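Beta 1-3 glucanase (Clostridium beijerinckii NCIMB 8052, PDB 5H4E) probably hydrolyses beta-1,3-glucans, as expected of a glycoside hydrolase family 64 domain. Local coordinates at residues I150-F158 against W337-G348. Numbering follows the deposited sequence.
Sequences INTTRVDQF and WHDHSYENKSYG
Phe-158 and Trp-337 form an offset stack: the phenyl and six-membered ring planes differ by 14° and their centroids lie 4.5 Å apart. Packing is tight where Trp-337 CH2 comes over the phenyl face, 3.2 Å from Phe-158 CG. A torsion that sets Phe-158 CG anti to the backbone N turns the ring to the indole. Arg-154 CG lies over one face of the five-membered ring of Trp-337, 4.0 Å from its centroid and 12° off the normal, a CH-pi contact. Past this methylene, a bend at chi2 leads the guanidinium to salt bridges with Asp-178 and Glu-137. Arg-154 N also donates to Tyr-347 O (2.8 Å), a bent bond of 138°. The Tyr-347 ring meets Asn-151, whose ND2 approaches CD2 obliquely at 3.4 Å, the amide plane steeply inclined to the ring. This amide donates almost straight from ND2 to Thr-152 O (3.0 Å). Water 1 links Thr-152 OG1 to Tyr-347 N, and water 2 joins the carbonyls of Val-155 and Gly-348. Thr-153 OG1 accepts from Val-155 N, an ST turn in the loop joining strands 147-151 and 157-158; Trp-337 of helix 332-339 packs on Arg-154 and Phe-158, and Tyr-347 of the following loop on the connection itself, within this GH64 glucanase domain.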
loop_
_atom_site.group_PDB
_atom_site.type_symbol
_atom_site.label_atom_id
_atom_site.label_comp_id
_atom_site.label_asym_id
_atom_site.label_seq_id
_atom_site.Cartn_x
_atom_site.Cartn_y
_atom_site.Cartn_z
ATOM N N ILE A 150 8.544 7.232 -2.038
ATOM C CA ILE A 150 8.229 6.777 -0.695
ATOM C C ILE A 150 6.771 7.117 -0.419
ATOM O O ILE A 150 6.268 8.136 -0.902
ATOM C CB ILE A 150 9.194 7.399 0.359
ATOM C CG1 ILE A 150 8.861 6.895 1.765
ATOM C CG2 ILE A 150 9.185 8.941 0.289
ATOM C CD1 ILE A 150 9.964 7.150 2.778
ATOM N N ASN A 151 6.059 6.237 0.286
ATOM C CA ASN A 151 4.642 6.503 0.545
ATOM C C ASN A 151 4.119 5.824 1.807
ATOM O O ASN A 151 4.610 4.758 2.204
ATOM C CB ASN A 151 3.772 6.069 -0.659
ATOM C CG ASN A 151 3.917 4.587 -0.991
ATOM O OD1 ASN A 151 4.816 4.198 -1.731
ATOM N ND2 ASN A 151 3.029 3.753 -0.441
ATOM N N THR A 152 3.138 6.470 2.436
ATOM C CA THR A 152 2.261 5.788 3.385
ATOM C C THR A 152 1.305 4.908 2.594
ATOM O O THR A 152 1.119 5.107 1.386
ATOM C CB THR A 152 1.436 6.765 4.230
ATOM O OG1 THR A 152 0.490 7.455 3.396
ATOM C CG2 THR A 152 2.321 7.779 4.934
ATOM N N THR A 153 0.661 3.950 3.251
ATOM C CA THR A 153 -0.293 3.146 2.514
ATOM C C THR A 153 -1.479 2.731 3.371
ATOM O O THR A 153 -1.301 2.264 4.498
ATOM C CB THR A 153 0.381 1.885 1.920
ATOM O OG1 THR A 153 -0.610 1.064 1.300
ATOM C CG2 THR A 153 1.114 1.075 2.999
ATOM N N ARG A 154 -2.684 2.919 2.839
ATOM C CA ARG A 154 -3.878 2.383 3.485
ATOM C C ARG A 154 -4.459 1.262 2.643
ATOM O O ARG A 154 -5.650 0.989 2.698
ATOM C CB ARG A 154 -4.936 3.473 3.709
ATOM C CG ARG A 154 -4.847 4.133 5.078
ATOM C CD ARG A 154 -3.518 4.860 5.242
ATOM N NE ARG A 154 -3.276 5.285 6.621
ATOM C CZ ARG A 154 -2.750 4.514 7.566
ATOM N NH1 ARG A 154 -2.402 3.254 7.293
ATOM N NH2 ARG A 154 -2.562 5.001 8.786
ATOM N N VAL A 155 -3.616 0.594 1.868
ATOM C CA VAL A 155 -4.103 -0.447 0.972
ATOM C C VAL A 155 -4.605 -1.659 1.760
ATOM O O VAL A 155 -5.580 -2.287 1.372
ATOM C CB VAL A 155 -3.004 -0.849 -0.029
ATOM C CG1 VAL A 155 -3.392 -2.108 -0.796
ATOM C CG2 VAL A 155 -2.763 0.311 -0.992
ATOM N N ASP A 156 -3.963 -1.951 2.887
ATOM C CA ASP A 156 -4.360 -3.089 3.721
ATOM C C ASP A 156 -5.147 -2.682 4.966
ATOM O O ASP A 156 -6.022 -3.422 5.425
ATOM C CB ASP A 156 -3.123 -3.889 4.161
ATOM C CG ASP A 156 -2.587 -4.797 3.068
ATOM O OD1 ASP A 156 -3.222 -4.904 2.013
ATOM O OD2 ASP A 156 -1.530 -5.424 3.273
ATOM N N GLN A 157 -4.841 -1.511 5.518
ATOM C CA GLN A 157 -5.372 -1.138 6.825
ATOM C C GLN A 157 -5.232 0.349 7.154
ATOM O O GLN A 157 -4.454 1.075 6.516
ATOM C CB GLN A 157 -4.656 -1.944 7.921
ATOM C CG GLN A 157 -3.177 -1.635 7.931
ATOM C CD GLN A 157 -2.473 -2.024 9.223
ATOM O OE1 GLN A 157 -2.717 -3.091 9.784
ATOM N NE2 GLN A 157 -1.586 -1.155 9.692
ATOM N N PHE A 158 -5.994 0.783 8.156
ATOM C CA PHE A 158 -5.653 1.951 8.954
ATOM C C PHE A 158 -5.507 1.547 10.412
ATOM O O PHE A 158 -6.481 1.087 11.032
ATOM C CB PHE A 158 -6.705 3.045 8.857
ATOM C CG PHE A 158 -6.460 4.184 9.809
ATOM C CD1 PHE A 158 -5.645 5.242 9.444
ATOM C CD2 PHE A 158 -7.017 4.184 11.076
ATOM C CE1 PHE A 158 -5.390 6.283 10.332
ATOM C CE2 PHE A 158 -6.774 5.214 11.967
ATOM C CZ PHE A 158 -5.953 6.262 11.602
ATOM N N TRP A 337 -10.039 7.821 3.321
ATOM C CA TRP A 337 -8.659 8.245 3.601
ATOM C C TRP A 337 -8.312 9.464 2.739
ATOM O O TRP A 337 -7.643 10.383 3.205
ATOM C CB TRP A 337 -7.679 7.051 3.431
ATOM C CG TRP A 337 -8.187 5.944 4.314
ATOM C CD1 TRP A 337 -8.672 4.725 3.927
ATOM C CD2 TRP A 337 -8.394 6.027 5.731
ATOM N NE1 TRP A 337 -9.139 4.035 5.028
ATOM C CE2 TRP A 337 -8.980 4.819 6.143
ATOM C CE3 TRP A 337 -8.112 7.004 6.697
ATOM C CZ2 TRP A 337 -9.301 4.567 7.471
ATOM C CZ3 TRP A 337 -8.447 6.763 8.003
ATOM C CH2 TRP A 337 -9.031 5.548 8.382
ATOM N N HIS A 338 -8.825 9.512 1.515
ATOM C CA HIS A 338 -8.629 10.696 0.693
ATOM C C HIS A 338 -9.224 11.913 1.394
ATOM O O HIS A 338 -8.623 12.987 1.400
ATOM C CB HIS A 338 -9.241 10.510 -0.699
ATOM C CG HIS A 338 -8.450 9.581 -1.570
ATOM N ND1 HIS A 338 -7.332 9.986 -2.265
ATOM C CD2 HIS A 338 -8.598 8.261 -1.827
ATOM C CE1 HIS A 338 -6.828 8.953 -2.922
ATOM N NE2 HIS A 338 -7.577 7.893 -2.670
ATOM N N ASP A 339 -10.378 11.729 2.030
ATOM C CA ASP A 339 -11.061 12.848 2.679
ATOM C C ASP A 339 -10.369 13.237 3.979
ATOM O O ASP A 339 -10.696 14.266 4.577
ATOM C CB ASP A 339 -12.534 12.515 2.953
ATOM C CG ASP A 339 -13.395 12.596 1.704
ATOM O OD1 ASP A 339 -12.951 13.174 0.690
ATOM O OD2 ASP A 339 -14.532 12.083 1.741
ATOM N N HIS A 340 -9.412 12.426 4.414
ATOM C CA HIS A 340 -8.660 12.728 5.635
ATOM C C HIS A 340 -7.154 12.591 5.430
ATOM O O HIS A 340 -6.487 11.804 6.087
ATOM C CB HIS A 340 -9.144 11.828 6.778
ATOM C CG HIS A 340 -10.580 12.057 7.117
ATOM N ND1 HIS A 340 -11.612 11.496 6.395
ATOM C CD2 HIS A 340 -11.160 12.864 8.038
ATOM C CE1 HIS A 340 -12.767 11.917 6.883
ATOM N NE2 HIS A 340 -12.519 12.747 7.881
ATOM N N SER A 341 -6.624 13.381 4.508
ATOM C CA SER A 341 -5.201 13.357 4.203
ATOM C C SER A 341 -4.794 14.699 3.616
ATOM O O SER A 341 -5.641 15.446 3.140
ATOM C CB SER A 341 -4.874 12.227 3.225
ATOM O OG SER A 341 -5.573 12.413 2.003
ATOM N N TYR A 342 -3.501 14.995 3.639
ATOM C CA TYR A 342 -3.008 16.228 3.035
ATOM C C TYR A 342 -3.260 16.226 1.528
ATOM O O TYR A 342 -2.873 15.278 0.832
ATOM C CB TYR A 342 -1.517 16.411 3.322
ATOM C CG TYR A 342 -1.209 16.607 4.789
ATOM C CD1 TYR A 342 -1.525 17.797 5.436
ATOM C CD2 TYR A 342 -0.585 15.602 5.527
ATOM C CE1 TYR A 342 -1.244 17.976 6.786
ATOM C CE2 TYR A 342 -0.292 15.777 6.877
ATOM C CZ TYR A 342 -0.626 16.961 7.500
ATOM O OH TYR A 342 -0.337 17.118 8.842
ATOM N N GLU A 343 -3.916 17.284 1.045
ATOM C CA GLU A 343 -4.219 17.449 -0.380
ATOM C C GLU A 343 -4.996 16.276 -0.958
ATOM O O GLU A 343 -4.930 16.013 -2.166
ATOM C CB GLU A 343 -2.933 17.643 -1.182
ATOM C CG GLU A 343 -2.127 18.837 -0.741
ATOM C CD GLU A 343 -0.886 19.032 -1.584
ATOM O OE1 GLU A 343 -0.971 18.881 -2.813
ATOM O OE2 GLU A 343 0.177 19.344 -1.014
ATOM N N ASN A 344 -5.739 15.592 -0.093
ATOM C CA ASN A 344 -6.508 14.410 -0.476
ATOM C C ASN A 344 -5.695 13.318 -1.177
ATOM O O ASN A 344 -6.247 12.548 -1.969
ATOM C CB ASN A 344 -7.688 14.818 -1.357
ATOM C CG ASN A 344 -8.858 15.340 -0.543
ATOM O OD1 ASN A 344 -8.673 16.028 0.465
ATOM N ND2 ASN A 344 -10.069 14.987 -0.957
ATOM N N LYS A 345 -4.403 13.242 -0.856
ATOM C CA LYS A 345 -3.504 12.241 -1.426
ATOM C C LYS A 345 -3.433 11.018 -0.524
ATOM O O LYS A 345 -3.025 11.117 0.630
ATOM C CB LYS A 345 -2.099 12.802 -1.615
ATOM C CG LYS A 345 -2.010 14.057 -2.447
ATOM C CD LYS A 345 -1.987 13.743 -3.914
ATOM C CE LYS A 345 -1.565 14.986 -4.695
ATOM N NZ LYS A 345 -1.804 14.819 -6.142
ATOM N N SER A 346 -3.793 9.859 -1.048
ATOM C CA SER A 346 -3.806 8.662 -0.211
ATOM C C SER A 346 -3.712 7.400 -1.059
ATOM O O SER A 346 -4.294 7.330 -2.158
ATOM C CB SER A 346 -5.085 8.634 0.648
ATOM O OG SER A 346 -5.137 7.472 1.470
ATOM N N TYR A 347 -2.971 6.407 -0.567
ATOM C CA TYR A 347 -3.079 5.076 -1.148
ATOM C C TYR A 347 -4.242 4.325 -0.500
ATOM O O TYR A 347 -4.038 3.563 0.452
ATOM C CB TYR A 347 -1.783 4.276 -0.976
ATOM C CG TYR A 347 -0.963 4.169 -2.240
ATOM C CD1 TYR A 347 -1.458 3.489 -3.352
ATOM C CD2 TYR A 347 0.341 4.680 -2.299
ATOM C CE1 TYR A 347 -0.706 3.370 -4.515
ATOM C CE2 TYR A 347 1.109 4.552 -3.460
ATOM C CZ TYR A 347 0.576 3.895 -4.565
ATOM O OH TYR A 347 1.320 3.763 -5.727
ATOM N N GLY A 348 -5.455 4.531 -1.012
ATOM C CA GLY A 348 -6.642 3.903 -0.440
ATOM C C GLY A 348 -6.918 2.523 -1.026
ATOM O O GLY A 348 -7.660 1.722 -0.456
HETATM O O HOH W 1 -2.012 6.434 2.210
HETATM O O HOH W 2 -7.539 -0.921 -0.261
#